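Local structure of succinylglutamate desuccinylase/aspartoacylase (Shewanella frigidimarina, 3LWU) at residues Glu66-Gly69 against Asn70-Tyr74; Met230-Ala233 against Thr234-Pro237; Thr242-Ala245 against Thr246-Arg250; Ile343-Gly347 against Ser348-Tyr352. The protein probably acts as a zinc-dependent hydrolase of the succinylglutamate desuccinylase/aspartoacylase family, perhaps on ester bonds. All blocks are in the same frame, centred on the assembly; numbering follows the deposited sequence. Where two conformers were deposited one is given.

Contact 1: residues Glu66-Gly69 against Asn70-Tyr74. With ZN (zinc ion), chain C.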
loop_
_atom_site.group_PDB
_atom_site.type_symbol
_atom_site.label_atom_id
_atom_site.label_comp_id
_atom_site.label_asym_id
_atom_site.label_seq_id
_atom_site.Cartn_x
_atom_site.Cartn_y
_atom_site.Cartn_z
ATOM N N GLU A 66 5.194 -11.330 -11.346
ATOM C CA GLU A 66 5.326 -12.098 -12.566
ATOM C C GLU A 66 6.153 -13.346 -12.306
ATOM O O GLU A 66 7.309 -13.438 -12.742
ATOM C CB GLU A 66 5.904 -11.191 -13.646
ATOM C CG GLU A 66 4.981 -10.014 -13.949
ATOM C CD GLU A 66 5.500 -9.022 -14.976
ATOM O OE1 GLU A 66 6.510 -9.330 -15.628
ATOM O OE2 GLU A 66 4.918 -7.881 -15.093
ATOM N N VAL A 67 5.543 -14.287 -11.567
ATOM C CA VAL A 67 6.265 -15.417 -11.001
ATOM C C VAL A 67 6.425 -16.611 -11.943
ATOM O O VAL A 67 7.300 -17.451 -11.673
ATOM C CB VAL A 67 5.692 -15.885 -9.615
ATOM C CG1 VAL A 67 5.920 -14.788 -8.540
ATOM C CG2 VAL A 67 4.199 -16.304 -9.709
ATOM N N GLN A 68 5.675 -16.674 -13.065
ATOM C CA GLN A 68 5.691 -17.893 -13.932
ATOM C C GLN A 68 7.073 -18.178 -14.508
ATOM O O GLN A 68 7.430 -19.347 -14.690
ATOM C CB GLN A 68 4.621 -17.822 -15.041
ATOM C CG GLN A 68 4.576 -18.968 -16.089
ATOM C CD GLN A 68 4.108 -20.314 -15.565
ATOM O OE1 GLN A 68 4.140 -20.614 -14.337
ATOM N NE2 GLN A 68 3.676 -21.160 -16.493
ATOM N N GLY A 69 7.858 -17.131 -14.751
ATOM C CA GLY A 69 9.245 -17.302 -15.226
ATOM C C GLY A 69 10.127 -18.201 -14.372
ATOM O O GLY A 69 11.060 -18.827 -14.884
ATOM N N ASN A 70 9.862 -18.244 -13.064
ATOM C CA ASN A 70 10.560 -19.156 -12.181
ATOM C C ASN A 70 10.252 -20.627 -12.498
ATOM O O ASN A 70 11.144 -21.468 -12.398
ATOM C CB ASN A 70 10.217 -18.854 -10.708
ATOM C CG ASN A 70 10.627 -17.449 -10.326
ATOM O OD1 ASN A 70 11.819 -17.099 -10.461
ATOM N ND2 ASN A 70 9.631 -16.586 -9.983
ATOM N N ALA A 71 8.988 -20.930 -12.807
ATOM C CA ALA A 71 8.573 -22.265 -13.211
ATOM C C ALA A 71 9.213 -22.609 -14.581
ATOM O O ALA A 71 9.631 -23.730 -14.800
ATOM C CB ALA A 71 7.040 -22.360 -13.297
ATOM N N VAL A 72 9.308 -21.636 -15.466
ATOM C CA VAL A 72 9.990 -21.834 -16.759
ATOM C C VAL A 72 11.483 -22.182 -16.572
ATOM O O VAL A 72 12.006 -23.160 -17.157
ATOM C CB VAL A 72 9.769 -20.649 -17.702
ATOM C CG1 VAL A 72 10.594 -20.799 -19.048
ATOM C CG2 VAL A 72 8.269 -20.517 -17.968
ATOM N N ILE A 73 12.141 -21.446 -15.700
ATOM C CA ILE A 73 13.526 -21.736 -15.385
ATOM C C ILE A 73 13.664 -23.134 -14.774
ATOM O O ILE A 73 14.588 -23.876 -15.114
ATOM C CB ILE A 73 14.138 -20.628 -14.509
ATOM C CG1 ILE A 73 14.365 -19.403 -15.401
ATOM C CG2 ILE A 73 15.440 -21.083 -13.879
ATOM C CD1 ILE A 73 14.853 -18.122 -14.721
ATOM N N TYR A 74 12.762 -23.490 -13.879
ATOM C CA TYR A 74 12.781 -24.827 -13.284
ATOM C C TYR A 74 12.654 -25.900 -14.358
ATOM O O TYR A 74 13.415 -26.855 -14.356
ATOM C CB TYR A 74 11.679 -24.979 -12.234
ATOM C CG TYR A 74 11.588 -26.367 -11.650
ATOM C CD1 TYR A 74 12.392 -26.758 -10.574
ATOM C CD2 TYR A 74 10.725 -27.298 -12.181
ATOM C CE1 TYR A 74 12.332 -28.059 -10.070
ATOM C CE2 TYR A 74 10.676 -28.598 -11.683
ATOM C CZ TYR A 74 11.473 -28.953 -10.629
ATOM O OH TYR A 74 11.369 -30.208 -10.135
HETATM ZN ZN ZN C . 7.074 -7.535 -16.458
#

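Contact 2: residues Met230-Ala233 against Thr234-Pro237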
loop_
_atom_site.group_PDB
_atom_site.type_symbol
_atom_site.label_atom_id
_atom_site.label_comp_id
_atom_site.label_asym_id
_atom_site.label_seq_id
_atom_site.Cartn_x
_atom_site.Cartn_y
_atom_site.Cartn_z
HETATM N N MSE A 230 15.410 -4.041 -19.941
HETATM C CA MSE A 230 16.549 -4.987 -20.047
HETATM C C MSE A 230 16.854 -5.368 -21.480
HETATM O O MSE A 230 18.034 -5.366 -21.878
HETATM C CB MSE A 230 16.323 -6.279 -19.223
HETATM C CG MSE A 230 17.306 -7.447 -19.567
HETATM SE SE MSE A 230 19.145 -6.952 -19.060
HETATM C CE MSE A 230 19.149 -7.816 -17.269
ATOM N N ASP A 231 15.819 -5.674 -22.264
ATOM C CA ASP A 231 16.075 -6.073 -23.645
ATOM C C ASP A 231 16.780 -4.948 -24.407
ATOM O O ASP A 231 17.829 -5.167 -24.963
ATOM C CB ASP A 231 14.824 -6.647 -24.359
ATOM C CG ASP A 231 13.606 -5.696 -24.382
ATOM O OD1 ASP A 231 13.520 -4.664 -23.649
ATOM O OD2 ASP A 231 12.698 -6.033 -25.164
ATOM N N GLU A 232 16.253 -3.727 -24.336
ATOM C CA GLU A 232 16.846 -2.536 -24.992
ATOM C C GLU A 232 18.235 -2.174 -24.474
ATOM O O GLU A 232 19.122 -1.821 -25.259
ATOM C CB GLU A 232 15.942 -1.323 -24.778
ATOM C CG GLU A 232 14.516 -1.531 -25.302
ATOM C CD GLU A 232 13.401 -0.795 -24.518
ATOM O OE1 GLU A 232 13.647 -0.169 -23.454
ATOM O OE2 GLU A 232 12.256 -0.877 -25.008
ATOM N N ALA A 233 18.433 -2.259 -23.162
ATOM C CA ALA A 233 19.755 -1.998 -22.566
ATOM C C ALA A 233 20.839 -2.947 -23.125
ATOM O O ALA A 233 22.000 -2.586 -23.267
ATOM C CB ALA A 233 19.679 -2.109 -21.060
ATOM N N THR A 234 20.407 -4.156 -23.431
ATOM C CA THR A 234 21.231 -5.238 -23.921
ATOM C C THR A 234 21.523 -5.123 -25.419
ATOM O O THR A 234 22.676 -5.250 -25.805
ATOM C CB THR A 234 20.525 -6.575 -23.618
ATOM O OG1 THR A 234 20.683 -6.851 -22.232
ATOM C CG2 THR A 234 21.103 -7.669 -24.349
ATOM N N PHE A 235 20.489 -4.885 -26.241
ATOM C CA PHE A 235 20.656 -4.871 -27.712
ATOM C C PHE A 235 20.987 -3.531 -28.338
ATOM O O PHE A 235 21.640 -3.499 -29.368
ATOM C CB PHE A 235 19.468 -5.526 -28.472
ATOM C CG PHE A 235 18.095 -4.783 -28.390
ATOM C CD1 PHE A 235 17.830 -3.633 -29.168
ATOM C CD2 PHE A 235 17.027 -5.336 -27.659
ATOM C CE1 PHE A 235 16.557 -3.009 -29.147
ATOM C CE2 PHE A 235 15.729 -4.716 -27.620
ATOM C CZ PHE A 235 15.503 -3.552 -28.365
ATOM N N CYS A 236 20.536 -2.425 -27.742
ATOM C CA CYS A 236 20.721 -1.120 -28.384
ATOM C C CYS A 236 22.166 -0.799 -28.704
ATOM O O CYS A 236 22.463 -0.413 -29.830
ATOM C CB CYS A 236 20.112 0.014 -27.567
ATOM S SG CYS A 236 18.295 0.138 -27.778
ATOM N N PRO A 237 23.076 -0.953 -27.729
ATOM C CA PRO A 237 24.464 -0.603 -28.055
ATOM C C PRO A 237 24.996 -1.422 -29.194
ATOM O O PRO A 237 25.757 -0.885 -30.037
ATOM C CB PRO A 237 25.226 -0.936 -26.769
ATOM C CG PRO A 237 24.180 -0.995 -25.702
ATOM C CD PRO A 237 22.970 -1.524 -26.385
#

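Contact 3: residues Thr242-Ala245 against Thr246-Arg250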
loop_
_atom_site.group_PDB
_atom_site.type_symbol
_atom_site.label_atom_id
_atom_site.label_comp_id
_atom_site.label_asym_id
_atom_site.label_seq_id
_atom_site.Cartn_x
_atom_site.Cartn_y
_atom_site.Cartn_z
ATOM N N THR A 242 26.513 -1.871 -34.993
ATOM C CA THR A 242 26.334 -2.508 -36.293
ATOM C C THR A 242 25.892 -1.523 -37.405
ATOM O O THR A 242 26.482 -1.525 -38.491
ATOM C CB THR A 242 25.311 -3.669 -36.217
ATOM O OG1 THR A 242 25.656 -4.556 -35.145
ATOM C CG2 THR A 242 25.277 -4.435 -37.542
ATOM N N GLU A 243 24.845 -0.729 -37.151
ATOM C CA GLU A 243 24.395 0.276 -38.126
ATOM C C GLU A 243 25.544 1.226 -38.425
ATOM O O GLU A 243 25.802 1.552 -39.609
ATOM C CB GLU A 243 23.170 1.066 -37.637
ATOM C CG GLU A 243 21.867 0.252 -37.633
ATOM C CD GLU A 243 20.773 0.875 -36.768
ATOM O OE1 GLU A 243 20.815 2.101 -36.535
ATOM O OE2 GLU A 243 19.869 0.135 -36.299
ATOM N N TYR A 244 26.268 1.652 -37.387
ATOM C CA TYR A 244 27.424 2.509 -37.644
ATOM C C TYR A 244 28.469 1.803 -38.501
ATOM O O TYR A 244 28.871 2.349 -39.526
ATOM C CB TYR A 244 28.070 3.102 -36.385
ATOM C CG TYR A 244 29.188 4.073 -36.765
ATOM C CD1 TYR A 244 28.897 5.381 -37.184
ATOM C CD2 TYR A 244 30.523 3.672 -36.741
ATOM C CE1 TYR A 244 29.931 6.277 -37.578
ATOM C CE2 TYR A 244 31.541 4.537 -37.114
ATOM C CZ TYR A 244 31.246 5.837 -37.530
ATOM O OH TYR A 244 32.290 6.668 -37.889
ATOM N N ALA A 245 28.899 0.608 -38.120
ATOM C CA ALA A 245 29.914 -0.109 -38.923
ATOM C C ALA A 245 29.483 -0.266 -40.390
ATOM O O ALA A 245 30.275 0.004 -41.301
ATOM C CB ALA A 245 30.251 -1.452 -38.332
ATOM N N THR A 246 28.228 -0.668 -40.609
ATOM C CA THR A 246 27.634 -0.738 -41.958
ATOM C C THR A 246 27.764 0.600 -42.730
ATOM O O THR A 246 27.995 0.591 -43.941
ATOM C CB THR A 246 26.138 -1.210 -41.923
ATOM O OG1 THR A 246 26.081 -2.582 -41.511
ATOM C CG2 THR A 246 25.467 -1.090 -43.297
ATOM N N SER A 247 27.654 1.736 -42.029
ATOM C CA SER A 247 27.857 3.056 -42.665
ATOM C C SER A 247 29.321 3.335 -43.024
ATOM O O SER A 247 29.605 4.286 -43.764
ATOM C CB SER A 247 27.280 4.195 -41.805
ATOM O OG SER A 247 28.160 4.578 -40.755
ATOM N N GLN A 248 30.251 2.521 -42.513
ATOM C CA GLN A 248 31.660 2.584 -42.935
ATOM C C GLN A 248 31.999 1.417 -43.838
ATOM O O GLN A 248 33.175 1.063 -43.985
ATOM C CB GLN A 248 32.611 2.570 -41.731
ATOM C CG GLN A 248 32.252 3.558 -40.629
ATOM C CD GLN A 248 32.203 5.007 -41.103
ATOM O OE1 GLN A 248 31.157 5.671 -41.019
ATOM N NE2 GLN A 248 33.336 5.510 -41.587
ATOM N N GLY A 249 30.976 0.812 -44.438
ATOM C CA GLY A 249 31.170 -0.285 -45.381
ATOM C C GLY A 249 31.583 -1.595 -44.722
ATOM O O GLY A 249 32.021 -2.522 -45.405
ATOM N N ARG A 250 31.450 -1.685 -43.396
ATOM C CA ARG A 250 31.778 -2.929 -42.681
ATOM C C ARG A 250 30.474 -3.621 -42.235
ATOM O O ARG A 250 29.877 -3.260 -41.214
ATOM C CB ARG A 250 32.704 -2.639 -41.496
ATOM C CG ARG A 250 33.118 -3.866 -40.696
ATOM C CD ARG A 250 34.265 -3.487 -39.782
ATOM N NE ARG A 250 34.819 -4.620 -39.044
ATOM C CZ ARG A 250 35.927 -4.575 -38.299
ATOM N NH1 ARG A 250 36.616 -3.450 -38.175
ATOM N NH2 ARG A 250 36.349 -5.665 -37.665
HETATM O O HOH W 1 27.779 -3.795 -39.847
#

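Contact 4: residues Ile343-Gly347 against Ser348-Tyr352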
loop_
_atom_site.group_PDB
_atom_site.type_symbol
_atom_site.label_atom_id
_atom_site.label_comp_id
_atom_site.label_asym_id
_atom_site.label_seq_id
_atom_site.Cartn_x
_atom_site.Cartn_y
_atom_site.Cartn_z
ATOM N N ILE A 343 -24.042 0.283 -11.200
ATOM C CA ILE A 343 -25.183 -0.014 -10.359
ATOM C C ILE A 343 -25.686 1.211 -9.593
ATOM O O ILE A 343 -26.830 1.232 -9.087
ATOM C CB ILE A 343 -24.894 -1.202 -9.438
ATOM C CG1 ILE A 343 -26.207 -1.780 -8.856
ATOM C CG2 ILE A 343 -23.902 -0.821 -8.333
ATOM C CD1 ILE A 343 -27.216 -2.193 -9.854
ATOM N N ASP A 344 -24.863 2.258 -9.592
ATOM C CA ASP A 344 -25.263 3.565 -9.074
ATOM C C ASP A 344 -26.213 4.314 -9.979
ATOM O O ASP A 344 -26.791 5.329 -9.573
ATOM C CB ASP A 344 -24.017 4.426 -8.796
ATOM C CG ASP A 344 -23.150 4.628 -10.025
ATOM O OD1 ASP A 344 -22.589 3.640 -10.593
ATOM O OD2 ASP A 344 -23.000 5.792 -10.403
ATOM N N LEU A 345 -26.436 3.793 -11.182
ATOM C CA LEU A 345 -27.275 4.465 -12.182
ATOM C C LEU A 345 -28.450 3.570 -12.638
ATOM O O LEU A 345 -28.989 3.738 -13.737
ATOM C CB LEU A 345 -26.382 4.817 -13.377
ATOM C CG LEU A 345 -25.243 5.837 -13.120
ATOM C CD1 LEU A 345 -24.379 6.083 -14.447
ATOM C CD2 LEU A 345 -25.861 7.165 -12.660
ATOM N N TYR A 346 -28.800 2.584 -11.816
ATOM C CA TYR A 346 -29.919 1.673 -12.129
ATOM C C TYR A 346 -31.155 2.479 -12.404
ATOM O O TYR A 346 -31.421 3.424 -11.719
ATOM C CB TYR A 346 -30.211 0.704 -10.975
ATOM C CG TYR A 346 -31.299 -0.285 -11.315
ATOM C CD1 TYR A 346 -31.043 -1.361 -12.124
ATOM C CD2 TYR A 346 -32.599 -0.108 -10.854
ATOM C CE1 TYR A 346 -32.057 -2.254 -12.472
ATOM C CE2 TYR A 346 -33.614 -1.000 -11.188
ATOM C CZ TYR A 346 -33.333 -2.065 -11.996
ATOM O OH TYR A 346 -34.329 -2.940 -12.356
ATOM N N GLY A 347 -31.917 2.085 -13.404
ATOM C CA GLY A 347 -33.092 2.836 -13.830
ATOM C C GLY A 347 -32.836 3.536 -15.148
ATOM O O GLY A 347 -33.781 3.962 -15.787
ATOM N N SER A 348 -31.561 3.669 -15.520
ATOM C CA SER A 348 -31.110 4.314 -16.754
ATOM C C SER A 348 -30.501 3.321 -17.678
ATOM O O SER A 348 -30.041 2.260 -17.271
ATOM C CB SER A 348 -29.960 5.286 -16.481
ATOM O OG SER A 348 -30.386 6.234 -15.568
ATOM N N GLU A 349 -30.394 3.770 -18.919
ATOM C CA GLU A 349 -29.597 3.107 -19.940
ATOM C C GLU A 349 -28.102 3.062 -19.558
ATOM O O GLU A 349 -27.395 2.163 -19.994
ATOM C CB GLU A 349 -29.776 3.835 -21.301
ATOM C CG GLU A 349 -31.268 4.115 -21.706
ATOM C CD GLU A 349 -31.881 5.481 -21.178
ATOM O OE1 GLU A 349 -31.754 5.828 -19.956
ATOM O OE2 GLU A 349 -32.522 6.200 -22.014
ATOM N N GLN A 350 -27.641 4.014 -18.739
ATOM C CA GLN A 350 -26.229 4.129 -18.309
ATOM C C GLN A 350 -25.796 3.003 -17.360
ATOM O O GLN A 350 -24.597 2.840 -17.093
ATOM C CB GLN A 350 -25.945 5.497 -17.613
ATOM C CG GLN A 350 -25.885 6.769 -18.522
ATOM C CD GLN A 350 -24.888 7.853 -18.027
ATOM O OE1 GLN A 350 -24.974 8.351 -16.903
ATOM N NE2 GLN A 350 -23.942 8.214 -18.888
ATOM N N ALA A 351 -26.764 2.247 -16.819
ATOM C CA ALA A 351 -26.461 1.187 -15.836
ATOM C C ALA A 351 -25.606 0.043 -16.398
ATOM O O ALA A 351 -24.845 -0.572 -15.668
ATOM C CB ALA A 351 -27.725 0.637 -15.207
ATOM N N TYR A 352 -25.745 -0.226 -17.685
ATOM C CA TYR A 352 -25.061 -1.331 -18.328
ATOM C C TYR A 352 -24.742 -0.952 -19.754
ATOM O O TYR A 352 -25.636 -0.573 -20.504
ATOM C CB TYR A 352 -25.958 -2.566 -18.313
ATOM C CG TYR A 352 -25.245 -3.869 -18.597
ATOM C CD1 TYR A 352 -24.241 -4.308 -17.779
ATOM C CD2 TYR A 352 -25.596 -4.681 -19.682
ATOM C CE1 TYR A 352 -23.588 -5.505 -18.008
ATOM C CE2 TYR A 352 -24.941 -5.905 -19.916
ATOM C CZ TYR A 352 -23.934 -6.305 -19.058
ATOM O OH TYR A 352 -23.239 -7.512 -19.216
HETATM O O HOH W 2 -30.987 0.155 -15.474
#

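Contact 1: residues Glu66-Gly69 against Asn70-Tyr74
The side chain of Asn70 folds back beside the Val67 carbonyl, its CB, CG and ND2 all close to that oxygen. With CG anti to the carbonyl carbon (chi1 -61°), the amide runs back along the chain toward Val67, and ND2 makes a weak hydrogen bond to Val67 O at 3.0 Å. Asn70 N makes the firmer bond to the same oxygen, coming from above the carbonyl plane, so one residue grips Val67 O twice. Beyond the contact, ND2 also binds Asn61 OD1 and OD1 accepts from Leu94 N, which fixes the rotation of the buried amide. A leucine in its place is likely to leave Asn61 OD1 and Leu94 N without these mates and Val67 O with a single grip. Next along the helix, Val72 N donates to Gln68 O at 3.1 Å and Ile73 N to Gly69 O at 2.9 Å, while Ile73 CG1 rests 3.4 Å from that Gly69 O. Gln68 bends at chi2 (70°) to bring OE1 over Ala71 CB at 3.5 Å; the same OE1 accepts from Asp270 N. Glu66 turns the other way, and its extended chain holds the zinc ion unevenly, with OE1 at 2.1 Å and OE2 at 2.6 Å. His63 and His192 share the metal, the spacing of His63 and Glu66 being the HxxE motif of this zinc hydrolase family. The buried Asn70 amide and the Val67 carbonyl are thus both paired just after the metal ligand, whose own carboxylate is held by the zinc ion and, through OE1, by Thr193 N.

Contact 2: residues Met230-Ala233 against Thr234-Pro237
Phe235 lays one face of its ring against the backbone of Glu232, whose CA sits 3.8 Å from the ring centroid, 18° off the normal, in a CH-pi contact. Glu232 CG adds a touch on Phe235 CZ at 3.8 Å. The ring gets there because its CG stands between the backbone N and carbonyl carbon (chi1 67°), which swings it back along the preceding turn. Replacing the phenylalanine by an alanine would probably open a gap beside Glu232 and leave its aliphatic part without this cover. On another side of the helix, Thr234 OG1 donates to Met230 O at 3.1 Å, joining Thr234 N on that oxygen from the opposite face of its plane; OG1 also lies 3.5 Å from the SE of Met230, a selenomethionine. These turns open helix 230-247 of the catalytic domain, which kinks at Pro237: the proline has no N-H for Ala233 O, and its CD lies 3.4 Å from that oxygen instead. Cys236 N keeps the regular bond to Glu232 O at 2.9 Å. Farther out, Gly227 N and Ala229 N hold Glu232 OE1, Phe235 packs on Ala258 and Tyr206, and Met230 reaches Val188 and Asp190 of strand 187-194, whose His192 is a zinc ligand.

Contact 3: residues Thr242-Ala245 against Thr246-Arg250
Tyr244 and Gln248 set their flat groups almost parallel, ring and amide planes only 11° apart. Gln248 CG touches Tyr244 CE2 at 3.7 Å, and Gln248 CD lies 3.6 Å from Tyr244 OH, so the amide follows the phenol end of the ring. Gln248 reaches it by bending at chi2 (-58°), which folds the chain back over the phenol end of Tyr244. Ser247 approaches from one face of the same ring, with OG 3.7 Å from Tyr244 CD1. That hydroxyl is spoken for: OG donates to Tyr244 O at 2.6 Å, in the carbonyl plane and on a lone pair, a short bond made possible because OG stands between the backbone N and carbonyl carbon (chi1 81°). Outside the contact, Tyr135 of helix 131-138 meets the Tyr244 ring edge-to-face. On another side of the helix, Thr246 N bonds Thr242 O, and a water lies among Thr242 O, Thr246 OG1 and Arg250 O, 2.7 Å from OG1 and 2.6 Å from Arg250 O, with more acceptors around it than it has protons. The extended Arg250 side chain leads away from the helix, where its guanidinium group binds Asn143 OD1 and the carbonyls of Gln139 and Leu141. Its backbone N, by contrast, turns inward to Ala245 O at 2.9 Å, and Gln248 N reaches that oxygen from the opposite face of the carbonyl plane. The Arg250 N to Ala245 O and Gly249 N to Thr246 O bonds, with Gly249 at positive phi as C-prime residue, make the Schellman motif that ends helix 230-247.

Contact 4: residues Ile343-Gly347 against Ser348-Tyr352
Leu345 to Ser348 form a type II beta turn, closed by Ser348 N donating to Leu345 O at 3.1 Å. Tyr346 and Gly347 take the two corner positions, and at the phi of Gly347 (107°) a side chain would be jammed against the carbonyl O of Tyr346, so the corner calls for glycine. A water bridges the backbone here, accepting from Gly347 N at 3.0 Å and donating to Ser348 O at 2.9 Å. Leu345 points its side chain toward the returning chain: with CG anti to the carbonyl carbon (chi1 -64°), its CD1 methyl comes to 3.6 Å from Gln350 CB, passing across the Gln350 chain. The closer approach of Gln350 OE1 to the same methyl is tentative, because Gln350 has two conformers. The Ala351 methyl lies against the backbone of the turn, its CB 3.7 Å from Leu345 O and 3.9 Å from Tyr346 CA, which brings the returning chain directly against the start of the turn. Residues 343-351 connect strands 336-341 and 352-356, antiparallel neighbours in the four-stranded sheet, as a beta hairpin, and Ala351 is bonded through its backbone to Arg342. Residues 349-351 have helical backbone angles without the regular bonds; Ala351 N makes a weak bond to Ser348 O. Tyr346 instead faces away from the returning chain, and its OH bonds Glu81 of the second subunit. There, Tyr44 of that subunit also places its hydroxyl in hydrogen bonds with Ile343 O and Tyr346 N.

How the contacts relate
Along the chain the four contacts follow in series. Contacts 1, 2 and 3 belong to the catalytic domain: contact 1 leads from the zinc ligand Glu66 into helix 68-80, while contacts 2 and 3 mark the beginning and end of helix 230-247, their centres about 19 Å apart. Contacts 1 and 2 lie on opposite sides of the chain's centre, about 22 Å between centres, yet both adjoin strand 187-194, which carries a zinc ligand. Contact 4 stands apart in the hairpin loop joining two strands of the four-stranded antiparallel sheet, its centre about 43 Å from that of contact 1 and about 62 Å from that of contact 3. Contacts 1 and 4 both touch the second subunit, so the helix that follows Glu66 and the distant hairpin each take part in assembly.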